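Local atomic coordinates of probable eukaryotic D-amino acid tRNA deacylase, LMAJ005534AAA (Leishmania major, PDB entry 1TC5), a protein that may hydrolyse D-tyrosyl-tRNA(Tyr) to D-tyrosine and free tRNA, as a homodimeric, highly divergent member of the DTD family of D-aminoacyl-tRNA deacylases. Residues A[38-50]-A[115-129]. Numbering follows the deposited sequence.
Sequences VMVYIAFLSDRDS and QLVAKDVGAALYDRF
F44, near the end of strand 38-45, lays its ring against helix 119-129, and L125 covers one face of it: L125 CB stands 3.8 Å from the F44 ring centroid, almost exactly over the centre, a CH-pi contact. F44 CG, anti to the carbonyl carbon and beside the backbone N, swings the ring over L125 CB and toward the helix backbone, where F44 CE2 comes 3.7 Å from Y126 CA, while F129 CB meets the edge near F44 CZ. G122, with no side chain, lets its turn lie close beside V117 CG2 and the F44 ring. The two gamma carbons of V117 both lie near F44 O, V117 CG2 packing on F44 CB at 3.7 Å and V117 CG1 on S46 CB, so a beta-branched residue suits this place.

Two residues back along the strand, I42 divides its branches between two aromatics. I42 CD1 sits over the face of F129, 3.4 Å from the ring centroid, with CG1 anti to the backbone N (chi1 -173°). I42 CG2 meets the edge of the Y126 ring, 4.0 Å from Y126 CD1. The Y126 hydroxyl is hydrogen-bonded to the carbonyl of G172, so a long polar-tipped ring suits this buried spot; L58 and V62 of helix 55-67 pack against F129.

Backbone bonds fix the approach to the helix. V117 N donates to F44 O at 3.1 Å and nearly straight (170°), and S46 N donates to Q115 O at 2.8 Å with a more bent angle of 144°. Together they bridge L45 with L116, a single beta bridge two residues before A118, the N-cap of the helix, while Q115 NE2 bonds to G103 O. The strand, an inner member of a mixed five-stranded sheet, thus carries alternate residues I42 and F44 into a hydrophobic layer between the sheet and helix 119-136: helix-on-sheet packing in the alpha/beta core of the DTD fold.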
ATOM      1  N   VAL A  38     -11.819   3.910  -1.604  1.00 14.27           N
ATOM      2  CA  VAL A  38     -10.774   3.251  -0.819  1.00 12.87           C
ATOM      3  C   VAL A  38     -10.301   1.945  -1.464  1.00 12.64           C
ATOM      4  O   VAL A  38     -11.118   1.119  -1.902  1.00 14.32           O
ATOM      5  CB  VAL A  38     -11.281   2.974   0.595  1.00 14.26           C
ATOM      6  CG1 VAL A  38     -10.263   2.142   1.392  1.00 12.07           C
ATOM      7  CG2 VAL A  38     -11.624   4.291   1.305  1.00 17.62           C
ATOM      8  N   MET A  39      -8.981   1.783  -1.541  1.00 15.51           N
ATOM      9  CA  MET A  39      -8.352   0.526  -1.934  1.00 14.43           C
ATOM     10  C   MET A  39      -7.941  -0.252  -0.686  1.00 15.92           C
ATOM     11  O   MET A  39      -7.185   0.251   0.166  1.00 16.43           O
ATOM     12  CB  MET A  39      -7.142   0.753  -2.827  1.00 14.16           C
ATOM     13  CG  MET A  39      -6.519  -0.557  -3.338  1.00 15.96           C
ATOM     14  SD  MET A  39      -5.328  -0.397  -4.645  1.00 17.15           S
ATOM     15  CE  MET A  39      -3.973   0.328  -3.677  1.00 19.77           C
ATOM     16  N   VAL A  40      -8.432  -1.487  -0.612  1.00 16.12           N
ATOM     17  CA  VAL A  40      -8.279  -2.357   0.545  1.00 15.99           C
ATOM     18  C   VAL A  40      -7.395  -3.518   0.132  1.00 15.59           C
ATOM     19  O   VAL A  40      -7.744  -4.228  -0.809  1.00 18.49           O
ATOM     20  CB  VAL A  40      -9.664  -2.926   0.964  1.00 18.18           C
ATOM     21  CG1 VAL A  40      -9.561  -3.886   2.137  1.00 17.49           C
ATOM     22  CG2 VAL A  40     -10.653  -1.801   1.277  1.00 20.27           C
ATOM     23  N   TYR A  41      -6.261  -3.692   0.806  1.00 14.97           N
ATOM     24  CA  TYR A  41      -5.479  -4.924   0.767  1.00 12.78           C
ATOM     25  C   TYR A  41      -5.836  -5.796   1.984  1.00 13.63           C
ATOM     26  O   TYR A  41      -5.840  -5.319   3.100  1.00 14.99           O
ATOM     27  CB  TYR A  41      -3.984  -4.619   0.824  1.00 12.07           C
ATOM     28  CG  TYR A  41      -3.327  -3.902  -0.341  1.00 13.28           C
ATOM     29  CD1 TYR A  41      -4.003  -3.602  -1.500  1.00 12.88           C
ATOM     30  CD2 TYR A  41      -1.975  -3.525  -0.263  1.00 14.34           C
ATOM     31  CE1 TYR A  41      -3.366  -2.930  -2.563  1.00 15.40           C
ATOM     32  CE2 TYR A  41      -1.338  -2.872  -1.302  1.00 12.67           C
ATOM     33  CZ  TYR A  41      -2.035  -2.576  -2.463  1.00 18.47           C
ATOM     34  OH  TYR A  41      -1.413  -1.919  -3.515  1.00 17.21           O
ATOM     35  N   ILE A  42      -6.098  -7.088   1.778  1.00 14.39           N
ATOM     36  CA  ILE A  42      -6.576  -7.924   2.857  1.00 13.94           C
ATOM     37  C   ILE A  42      -5.840  -9.272   2.973  1.00 12.76           C
ATOM     38  O   ILE A  42      -5.564  -9.951   1.987  1.00 14.05           O
ATOM     39  CB  ILE A  42      -8.130  -8.133   2.706  1.00 13.98           C
ATOM     40  CG1 ILE A  42      -8.726  -8.867   3.907  1.00 13.40           C
ATOM     41  CG2 ILE A  42      -8.490  -8.818   1.384  1.00 14.79           C
ATOM     42  CD1 ILE A  42     -10.242  -8.628   4.005  1.00 13.59           C
ATOM     43  N   ALA A  43      -5.580  -9.653   4.211  1.00 14.23           N
ATOM     44  CA  ALA A  43      -4.960 -10.927   4.546  1.00 14.64           C
ATOM     45  C   ALA A  43      -5.670 -11.481   5.753  1.00 15.17           C
ATOM     46  O   ALA A  43      -6.093 -10.726   6.630  1.00 13.46           O
ATOM     47  CB  ALA A  43      -3.521 -10.730   4.891  1.00 12.75           C
ATOM     48  N   PHE A  44      -5.772 -12.803   5.784  1.00 16.33           N
ATOM     49  CA  PHE A  44      -6.409 -13.536   6.837  1.00 14.87           C
ATOM     50  C   PHE A  44      -5.339 -14.370   7.515  1.00 15.13           C
ATOM     51  O   PHE A  44      -4.747 -15.250   6.901  1.00 15.61           O
ATOM     52  CB  PHE A  44      -7.564 -14.417   6.292  1.00 13.62           C
ATOM     53  CG  PHE A  44      -8.624 -13.630   5.580  1.00 13.10           C
ATOM     54  CD1 PHE A  44      -9.585 -12.940   6.291  1.00 13.51           C
ATOM     55  CD2 PHE A  44      -8.662 -13.577   4.206  1.00 15.63           C
ATOM     56  CE1 PHE A  44     -10.551 -12.195   5.648  1.00 17.24           C
ATOM     57  CE2 PHE A  44      -9.626 -12.818   3.556  1.00 18.00           C
ATOM     58  CZ  PHE A  44     -10.562 -12.125   4.279  1.00 16.45           C
ATOM     59  N   LEU A  45      -5.143 -14.093   8.807  1.00 16.31           N
ATOM     60  CA  LEU A  45      -4.014 -14.579   9.582  1.00 17.89           C
ATOM     61  C   LEU A  45      -4.481 -15.440  10.741  1.00 20.70           C
ATOM     62  O   LEU A  45      -5.623 -15.309  11.187  1.00 19.78           O
ATOM     63  CB  LEU A  45      -3.217 -13.397  10.124  1.00 18.37           C
ATOM     64  CG  LEU A  45      -2.880 -12.362   9.033  1.00 20.80           C
ATOM     65  CD1 LEU A  45      -1.970 -11.272   9.612  1.00 21.83           C
ATOM     66  CD2 LEU A  45      -2.261 -13.015   7.784  1.00 22.99           C
ATOM     67  N   SER A  46      -3.590 -16.304  11.226  1.00 22.55           N
ATOM     68  CA  SER A  46      -3.947 -17.306  12.205  1.00 29.86           C
ATOM     69  C   SER A  46      -2.757 -17.823  13.031  1.00 34.90           C
ATOM     70  O   SER A  46      -1.635 -17.950  12.525  1.00 34.19           O
ATOM     71  CB  SER A  46      -4.602 -18.481  11.479  1.00 32.00           C
ATOM     72  OG  SER A  46      -5.308 -19.300  12.376  1.00 35.39           O
ATOM     73  N   ASP A  47      -3.022 -18.115  14.307  1.00 42.66           N
ATOM     74  CA  ASP A  47      -2.143 -18.979  15.110  1.00 48.25           C
ATOM     75  C   ASP A  47      -2.487 -20.432  14.779  1.00 48.68           C
ATOM     76  O   ASP A  47      -3.559 -20.721  14.230  1.00 51.79           O
ATOM     77  CB  ASP A  47      -2.338 -18.793  16.630  1.00 50.19           C
ATOM     78  CG  ASP A  47      -2.474 -17.343  17.046  1.00 56.78           C
ATOM     79  OD1 ASP A  47      -1.427 -16.670  17.193  1.00 59.51           O
ATOM     80  OD2 ASP A  47      -3.589 -16.805  17.265  1.00 61.29           O
ATOM     81  N   ARG A  48      -1.590 -21.346  15.148  1.00 46.25           N
ATOM     82  CA  ARG A  48      -1.877 -22.771  15.077  1.00 43.39           C
ATOM     83  C   ARG A  48      -3.103 -23.149  15.900  1.00 42.48           C
ATOM     84  O   ARG A  48      -3.897 -23.989  15.477  1.00 46.86           O
ATOM     85  N   ASP A  49      -3.265 -22.514  17.064  1.00 39.30           N
ATOM     86  CA  ASP A  49      -4.358 -22.824  17.978  1.00 39.31           C
ATOM     87  C   ASP A  49      -5.419 -21.737  18.070  1.00 41.40           C
ATOM     88  O   ASP A  49      -6.048 -21.569  19.118  1.00 46.38           O
ATOM     89  N   SER A  50      -5.636 -21.008  16.976  1.00 42.60           N
ATOM     90  CA  SER A  50      -6.645 -19.937  16.944  1.00 42.96           C
ATOM     91  C   SER A  50      -7.986 -20.463  16.389  1.00 42.29           C
ATOM     92  O   SER A  50      -8.002 -21.292  15.469  1.00 43.85           O
ATOM     93  CB  SER A  50      -6.143 -18.732  16.143  1.00 44.23           C
ATOM     94  OG  SER A  50      -5.893 -19.060  14.791  1.00 49.18           O
ATOM     95  N   GLN A 115       1.978 -17.483   9.516  1.00 18.21           N
ATOM     96  CA  GLN A 115       0.754 -16.859  10.053  1.00 19.62           C
ATOM     97  C   GLN A 115      -0.407 -16.856   9.032  1.00 19.39           C
ATOM     98  O   GLN A 115      -1.531 -16.497   9.391  1.00 19.28           O
ATOM     99  CB  GLN A 115       0.984 -15.375  10.438  1.00 23.35           C
ATOM    100  CG  GLN A 115       1.617 -15.035  11.783  1.00 31.12           C
ATOM    101  CD  GLN A 115       1.613 -13.490  12.064  1.00 37.61           C
ATOM    102  OE1 GLN A 115       1.294 -13.083  13.185  1.00 47.15           O
ATOM    103  NE2 GLN A 115       1.947 -12.643  11.038  1.00 22.77           N
ATOM    104  N   LEU A 116      -0.141 -17.169   7.761  1.00 18.44           N
ATOM    105  CA  LEU A 116      -1.174 -17.107   6.729  1.00 17.38           C
ATOM    106  C   LEU A 116      -2.100 -18.322   6.839  1.00 18.74           C
ATOM    107  O   LEU A 116      -1.644 -19.466   6.976  1.00 21.22           O
ATOM    108  CB  LEU A 116      -0.569 -17.029   5.317  1.00 16.24           C
ATOM    109  CG  LEU A 116      -0.073 -15.667   4.819  1.00 20.68           C
ATOM    110  CD1 LEU A 116       0.917 -15.058   5.811  1.00 23.37           C
ATOM    111  CD2 LEU A 116       0.559 -15.774   3.420  1.00 18.16           C
ATOM    112  N   VAL A 117      -3.403 -18.083   6.799  1.00 19.89           N
ATOM    113  CA  VAL A 117      -4.383 -19.180   6.740  1.00 18.84           C
ATOM    114  C   VAL A 117      -4.132 -19.979   5.479  1.00 16.40           C
ATOM    115  O   VAL A 117      -3.585 -19.457   4.504  1.00 17.83           O
ATOM    116  CB  VAL A 117      -5.902 -18.686   6.712  1.00 18.10           C
ATOM    117  CG1 VAL A 117      -6.305 -18.019   8.001  1.00 20.26           C
ATOM    118  CG2 VAL A 117      -6.192 -17.792   5.515  1.00 20.77           C
ATOM    119  N   ALA A 118      -4.523 -21.246   5.508  1.00 17.08           N
ATOM    120  CA  ALA A 118      -4.469 -22.128   4.346  1.00 13.53           C
ATOM    121  C   ALA A 118      -5.227 -21.525   3.155  1.00 16.05           C
ATOM    122  O   ALA A 118      -6.086 -20.646   3.320  1.00 13.31           O
ATOM    123  CB  ALA A 118      -5.045 -23.472   4.719  1.00 14.35           C
ATOM    124  N   LYS A 119      -4.874 -21.990   1.964  1.00 16.74           N
ATOM    125  CA  LYS A 119      -5.382 -21.460   0.723  1.00 21.39           C
ATOM    126  C   LYS A 119      -6.908 -21.502   0.644  1.00 19.60           C
ATOM    127  O   LYS A 119      -7.536 -20.513   0.320  1.00 22.56           O
ATOM    128  CB  LYS A 119      -4.772 -22.245  -0.444  1.00 25.47           C
ATOM    129  CG  LYS A 119      -4.995 -21.652  -1.824  1.00 31.72           C
ATOM    130  CD  LYS A 119      -4.283 -22.503  -2.891  1.00 38.93           C
ATOM    131  CE  LYS A 119      -4.099 -21.739  -4.220  1.00 46.18           C
ATOM    132  NZ  LYS A 119      -4.665 -22.480  -5.415  1.00 48.90           N
ATOM    133  N   ASP A 120      -7.494 -22.648   0.933  1.00 17.33           N
ATOM    134  CA  ASP A 120      -8.938 -22.836   0.754  1.00 19.20           C
ATOM    135  C   ASP A 120      -9.753 -22.099   1.817  1.00 17.08           C
ATOM    136  O   ASP A 120     -10.850 -21.638   1.560  1.00 15.35           O
ATOM    137  CB  ASP A 120      -9.292 -24.330   0.765  1.00 22.37           C
ATOM    138  CG  ASP A 120      -8.871 -25.049  -0.532  1.00 32.06           C
ATOM    139  OD1 ASP A 120      -8.319 -24.391  -1.461  1.00 39.83           O
ATOM    140  OD2 ASP A 120      -9.061 -26.270  -0.711  1.00 38.90           O
ATOM    141  N   VAL A 121      -9.183 -21.976   3.004  1.00 15.72           N
ATOM    142  CA  VAL A 121      -9.764 -21.213   4.083  1.00 16.81           C
ATOM    143  C   VAL A 121      -9.767 -19.733   3.720  1.00 17.48           C
ATOM    144  O   VAL A 121     -10.758 -19.047   3.923  1.00 20.04           O
ATOM    145  CB  VAL A 121      -8.953 -21.422   5.410  1.00 17.25           C
ATOM    146  CG1 VAL A 121      -9.497 -20.542   6.527  1.00 19.02           C
ATOM    147  CG2 VAL A 121      -8.987 -22.886   5.824  1.00 20.83           C
ATOM    148  N   GLY A 122      -8.642 -19.259   3.187  1.00 17.41           N
ATOM    149  CA  GLY A 122      -8.492 -17.881   2.759  1.00 19.05           C
ATOM    150  C   GLY A 122      -9.387 -17.545   1.573  1.00 17.23           C
ATOM    151  O   GLY A 122      -9.934 -16.457   1.507  1.00 18.69           O
ATOM    152  N   ALA A 123      -9.515 -18.474   0.633  1.00 15.05           N
ATOM    153  CA  ALA A 123     -10.409 -18.308  -0.500  1.00 15.50           C
ATOM    154  C   ALA A 123     -11.857 -18.116  -0.030  1.00 15.98           C
ATOM    155  O   ALA A 123     -12.577 -17.258  -0.538  1.00 14.93           O
ATOM    156  CB  ALA A 123     -10.315 -19.545  -1.444  1.00 15.56           C
ATOM    157  N   ALA A 124     -12.270 -18.935   0.936  1.00 16.09           N
ATOM    158  CA  ALA A 124     -13.632 -18.894   1.471  1.00 17.82           C
ATOM    159  C   ALA A 124     -13.904 -17.610   2.238  1.00 15.43           C
ATOM    160  O   ALA A 124     -14.942 -16.984   2.046  1.00 14.53           O
ATOM    161  CB  ALA A 124     -13.886 -20.086   2.371  1.00 18.86           C
ATOM    162  N   LEU A 125     -12.966 -17.226   3.096  1.00 15.18           N
ATOM    163  CA  LEU A 125     -13.100 -15.990   3.875  1.00 15.40           C
ATOM    164  C   LEU A 125     -13.105 -14.773   2.945  1.00 16.03           C
ATOM    165  O   LEU A 125     -13.875 -13.835   3.144  1.00 15.45           O
ATOM    166  CB  LEU A 125     -11.988 -15.872   4.922  1.00 15.77           C
ATOM    167  CG  LEU A 125     -12.018 -16.885   6.089  1.00 14.95           C
ATOM    168  CD1 LEU A 125     -10.713 -16.871   6.847  1.00 16.04           C
ATOM    169  CD2 LEU A 125     -13.152 -16.568   7.035  1.00 18.93           C
ATOM    170  N   TYR A 126     -12.256 -14.807   1.926  1.00 16.39           N
ATOM    171  CA  TYR A 126     -12.112 -13.683   0.990  1.00 15.54           C
ATOM    172  C   TYR A 126     -13.395 -13.482   0.200  1.00 15.84           C
ATOM    173  O   TYR A 126     -13.896 -12.362   0.045  1.00 13.48           O
ATOM    174  CB  TYR A 126     -10.987 -13.936  -0.010  1.00 16.16           C
ATOM    175  CG  TYR A 126     -10.885 -12.882  -1.089  1.00 14.78           C
ATOM    176  CD1 TYR A 126     -10.436 -11.595  -0.789  1.00 20.33           C
ATOM    177  CD2 TYR A 126     -11.229 -13.161  -2.397  1.00 14.15           C
ATOM    178  CE1 TYR A 126     -10.362 -10.606  -1.762  1.00 18.28           C
ATOM    179  CE2 TYR A 126     -11.140 -12.184  -3.376  1.00 18.25           C
ATOM    180  CZ  TYR A 126     -10.705 -10.912  -3.058  1.00 18.14           C
ATOM    181  OH  TYR A 126     -10.600  -9.934  -4.042  1.00 14.48           O
ATOM    182  N   ASP A 127     -13.892 -14.584  -0.323  1.00 17.85           N
ATOM    183  CA  ASP A 127     -15.157 -14.584  -1.032  1.00 20.19           C
ATOM    184  C   ASP A 127     -16.311 -14.065  -0.160  1.00 20.53           C
ATOM    185  O   ASP A 127     -17.139 -13.271  -0.608  1.00 19.67           O
ATOM    186  CB  ASP A 127     -15.446 -15.997  -1.521  1.00 20.02           C
ATOM    187  CG  ASP A 127     -16.620 -16.056  -2.447  1.00 28.94           C
ATOM    188  OD1 ASP A 127     -16.491 -15.539  -3.574  1.00 34.55           O
ATOM    189  OD2 ASP A 127     -17.704 -16.595  -2.135  1.00 30.91           O
ATOM    190  N   ARG A 128     -16.351 -14.525   1.089  1.00 21.04           N
ATOM    191  CA  ARG A 128     -17.421 -14.157   2.015  1.00 19.23           C
ATOM    192  C   ARG A 128     -17.314 -12.693   2.374  1.00 18.21           C
ATOM    193  O   ARG A 128     -18.309 -11.981   2.424  1.00 18.33           O
ATOM    194  CB  ARG A 128     -17.353 -15.047   3.255  1.00 21.64           C
ATOM    195  CG  ARG A 128     -18.584 -15.051   4.118  1.00 26.86           C
ATOM    196  CD  ARG A 128     -19.722 -15.863   3.548  1.00 36.07           C
ATOM    197  NE  ARG A 128     -20.937 -15.756   4.362  1.00 40.81           N
ATOM    198  CZ  ARG A 128     -22.183 -15.731   3.883  1.00 45.39           C
ATOM    199  NH1 ARG A 128     -22.434 -15.800   2.575  1.00 45.95           N
ATOM    200  NH2 ARG A 128     -23.197 -15.638   4.726  1.00 49.52           N
ATOM    201  N   PHE A 129     -16.089 -12.237   2.575  1.00 18.09           N
ATOM    202  CA  PHE A 129     -15.823 -10.851   2.900  1.00 16.79           C
ATOM    203  C   PHE A 129     -16.215  -9.898   1.766  1.00 14.71           C
ATOM    204  O   PHE A 129     -16.793  -8.849   2.027  1.00 17.17           O
ATOM    205  CB  PHE A 129     -14.348 -10.667   3.253  1.00 18.94           C
ATOM    206  CG  PHE A 129     -13.971  -9.256   3.545  1.00 17.99           C
ATOM    207  CD1 PHE A 129     -14.098  -8.748   4.837  1.00 23.07           C
ATOM    208  CD2 PHE A 129     -13.480  -8.433   2.536  1.00 23.81           C
ATOM    209  CE1 PHE A 129     -13.735  -7.439   5.123  1.00 22.97           C
ATOM    210  CE2 PHE A 129     -13.097  -7.106   2.819  1.00 22.17           C
ATOM    211  CZ  PHE A 129     -13.245  -6.614   4.109  1.00 22.68           C
TER